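Putative (Helicobacter pylori J99, PDB 4R7K) is of unknown function but belongs to the SRPBCC superfamily, whose helix-grip fold commonly encloses a hydrophobic ligand pocket, so it may bind a small apolar molecule. Local coordinates at residues S68-E71 and K72-K75. Residues are numbered along the deposited sequence; the frame is centred on the assembly and turned at random.
Sequences SHWE and KYYK
Tyr73 folds back over Trp70 within the single turn of helix 70-73, a short helix in an SRPBCC chain whose antiparallel sheet is gripped by the long helix 174-190. Its packed side is aromatic. With CG placed between the backbone N and the carbonyl carbon (chi1 66°), the Tyr73 ring swings back along the turn, and one face receives the Trp70 CA, 4.2 Å from the ring centroid and 21° off its normal, a CH-pi contact. The two side chains run alongside each other in the same direction. The five-membered ring of Trp70 and the Tyr73 ring are inclined at 67°, neither stacked nor edge-to-face, and the Tyr73 OH comes within 3.3 Å of Trp70 CD1. Next to the CH-pi contact, Tyr73 CE2 also meets His69 CB at 3.7 Å.

The polar ends of both rings are tied to the end of the preceding helix: Tyr73 OH is hydrogen-bonded to His63 O and Trp70 NE1 to Leu64 O, which should limit rotation of either ring. From helix 174-190, Trp182 meets Trp70 edge-to-face and stacks on Tyr74, while Leu186 touches Tyr73.

Two bonds grip Trp70 O where the helix ends. Tyr74 N, 2.8 Å from Trp70 O, approaches nearly in line with the carbonyl, whereas Tyr73 N, 3.1 Å from that oxygen, sits well above the carbonyl plane. His69 O accepts from Lys72 N at 2.9 Å, and its bond from Tyr73 N is weak.

Lys72 and Lys75 form the solvent side, where exposed chains make few, long contacts, unlike the closely packed Trp70 and Tyr73. Lys72 extends past Ser68 O, with CD 3.9 Å from that oxygen. Lys75 bends at chi2 and returns to the helix, its NZ meeting Glu71 O at 3.3 Å in the carbonyl plane.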
ATOM      1  N   SER A  68      12.692  -7.838 -21.794  1.00 35.53           N
ATOM      2  CA  SER A  68      12.446  -6.561 -22.481  1.00 35.86           C
ATOM      3  C   SER A  68      11.001  -6.079 -22.247  1.00 33.16           C
ATOM      4  O   SER A  68      10.729  -4.899 -22.346  1.00 34.46           O
ATOM      5  CB  SER A  68      12.758  -6.639 -23.990  1.00 38.46           C
ATOM      6  OG  SER A  68      11.815  -7.450 -24.678  1.00 38.46           O
ATOM      7  N   HIS A  69      10.088  -6.983 -21.909  1.00 32.62           N
ATOM      8  CA  HIS A  69       8.685  -6.600 -21.636  1.00 31.65           C
ATOM      9  C   HIS A  69       8.437  -6.015 -20.248  1.00 27.96           C
ATOM     10  O   HIS A  69       7.454  -5.302 -20.042  1.00 28.88           O
ATOM     11  CB  HIS A  69       7.775  -7.807 -21.789  1.00 30.23           C
ATOM     12  CG  HIS A  69       7.767  -8.384 -23.166  1.00 34.77           C
ATOM     13  ND1 HIS A  69       7.083  -7.807 -24.210  1.00 38.91           N
ATOM     14  CD2 HIS A  69       8.358  -9.492 -23.668  1.00 35.14           C
ATOM     15  CE1 HIS A  69       7.276  -8.521 -25.305  1.00 40.13           C
ATOM     16  NE2 HIS A  69       8.030  -9.561 -24.994  1.00 38.42           N
ATOM     17  N   TRP A  70       9.310  -6.343 -19.302  1.00 28.01           N
ATOM     18  CA  TRP A  70       9.135  -5.958 -17.890  1.00 28.65           C
ATOM     19  C   TRP A  70       8.836  -4.476 -17.706  1.00 29.01           C
ATOM     20  O   TRP A  70       7.870  -4.089 -17.027  1.00 28.84           O
ATOM     21  CB  TRP A  70      10.394  -6.322 -17.097  1.00 27.92           C
ATOM     22  CG  TRP A  70      10.617  -7.789 -16.913  1.00 28.91           C
ATOM     23  CD1 TRP A  70       9.941  -8.820 -17.520  1.00 28.66           C
ATOM     24  CD2 TRP A  70      11.695  -8.397 -16.190  1.00 27.44           C
ATOM     25  NE1 TRP A  70      10.484 -10.023 -17.151  1.00 28.44           N
ATOM     26  CE2 TRP A  70      11.566  -9.795 -16.345  1.00 26.32           C
ATOM     27  CE3 TRP A  70      12.742  -7.894 -15.405  1.00 27.35           C
ATOM     28  CZ2 TRP A  70      12.429 -10.687 -15.743  1.00 26.66           C
ATOM     29  CZ3 TRP A  70      13.598  -8.775 -14.820  1.00 29.76           C
ATOM     30  CH2 TRP A  70      13.435 -10.171 -14.985  1.00 26.39           C
ATOM     31  N   GLU A  71       9.651  -3.651 -18.320  1.00 30.26           N
ATOM     32  CA  GLU A  71       9.510  -2.199 -18.191  1.00 33.30           C
ATOM     33  C   GLU A  71       8.173  -1.698 -18.723  1.00 34.01           C
ATOM     34  O   GLU A  71       7.650  -0.668 -18.289  1.00 35.88           O
ATOM     35  CB  GLU A  71      10.676  -1.495 -18.904  1.00 38.72           C
ATOM     36  CG  GLU A  71      10.730  -0.020 -18.588  1.00 48.04           C
ATOM     37  CD  GLU A  71      11.916   0.686 -19.198  1.00 53.25           C
ATOM     38  OE1 GLU A  71      12.193   1.814 -18.751  1.00 58.25           O
ATOM     39  OE2 GLU A  71      12.569   0.122 -20.106  1.00 57.48           O
ATOM     40  N   LYS A  72       7.608  -2.442 -19.656  1.00 33.20           N
ATOM     41  CA  LYS A  72       6.376  -2.036 -20.292  1.00 33.57           C
ATOM     42  C   LYS A  72       5.151  -2.338 -19.448  1.00 31.66           C
ATOM     43  O   LYS A  72       4.137  -1.680 -19.603  1.00 33.41           O
ATOM     44  CB  LYS A  72       6.302  -2.698 -21.662  1.00 36.88           C
ATOM     45  CG  LYS A  72       7.535  -2.360 -22.498  1.00 42.29           C
ATOM     46  CD  LYS A  72       7.561  -3.075 -23.825  1.00 47.65           C
ATOM     47  CE  LYS A  72       8.528  -2.369 -24.760  1.00 51.49           C
ATOM     48  NZ  LYS A  72       8.659  -3.108 -26.034  1.00 56.11           N
ATOM     49  N   TYR A  73       5.237  -3.291 -18.517  1.00 28.52           N
ATOM     50  CA  TYR A  73       4.074  -3.629 -17.720  1.00 27.89           C
ATOM     51  C   TYR A  73       4.265  -3.578 -16.219  1.00 26.80           C
ATOM     52  O   TYR A  73       3.288  -3.633 -15.491  1.00 28.85           O
ATOM     53  CB  TYR A  73       3.553  -5.019 -18.116  1.00 26.31           C
ATOM     54  CG  TYR A  73       4.454  -6.200 -17.808  1.00 25.66           C
ATOM     55  CD1 TYR A  73       4.564  -6.705 -16.498  1.00 25.13           C
ATOM     56  CD2 TYR A  73       5.108  -6.881 -18.821  1.00 26.17           C
ATOM     57  CE1 TYR A  73       5.342  -7.815 -16.229  1.00 24.13           C
ATOM     58  CE2 TYR A  73       5.887  -7.989 -18.567  1.00 25.55           C
ATOM     59  CZ  TYR A  73       5.994  -8.461 -17.262  1.00 25.20           C
ATOM     60  OH  TYR A  73       6.751  -9.538 -16.974  1.00 24.47           O
ATOM     61  N   TYR A  74       5.507  -3.482 -15.755  1.00 26.57           N
ATOM     62  CA  TYR A  74       5.793  -3.455 -14.330  1.00 26.82           C
ATOM     63  C   TYR A  74       6.555  -2.170 -14.072  1.00 28.36           C
ATOM     64  O   TYR A  74       7.768  -2.071 -14.309  1.00 27.65           O
ATOM     65  CB  TYR A  74       6.565  -4.707 -13.918  1.00 27.22           C
ATOM     66  CG  TYR A  74       7.017  -4.699 -12.484  1.00 25.79           C
ATOM     67  CD1 TYR A  74       6.141  -4.325 -11.460  1.00 30.04           C
ATOM     68  CD2 TYR A  74       8.282  -5.143 -12.120  1.00 28.07           C
ATOM     69  CE1 TYR A  74       6.549  -4.329 -10.129  1.00 29.75           C
ATOM     70  CE2 TYR A  74       8.701  -5.140 -10.782  1.00 28.24           C
ATOM     71  CZ  TYR A  74       7.831  -4.749  -9.797  1.00 29.75           C
ATOM     72  OH  TYR A  74       8.224  -4.744  -8.468  1.00 34.29           O
ATOM     73  N   LYS A  75       5.826  -1.181 -13.566  1.00 29.58           N
ATOM     74  CA  LYS A  75       6.371   0.172 -13.467  1.00 34.29           C
ATOM     75  C   LYS A  75       7.427   0.408 -12.422  1.00 32.81           C
ATOM     76  O   LYS A  75       8.003   1.477 -12.384  1.00 35.70           O
ATOM     77  CB  LYS A  75       5.237   1.198 -13.386  1.00 38.09           C
ATOM     78  CG  LYS A  75       4.340   1.171 -14.617  1.00 41.86           C
ATOM     79  CD  LYS A  75       5.142   1.426 -15.881  1.00 45.88           C
ATOM     80  CE  LYS A  75       4.306   1.317 -17.145  1.00 50.07           C
ATOM     81  NZ  LYS A  75       5.180   1.509 -18.340  1.00 49.28           N
TER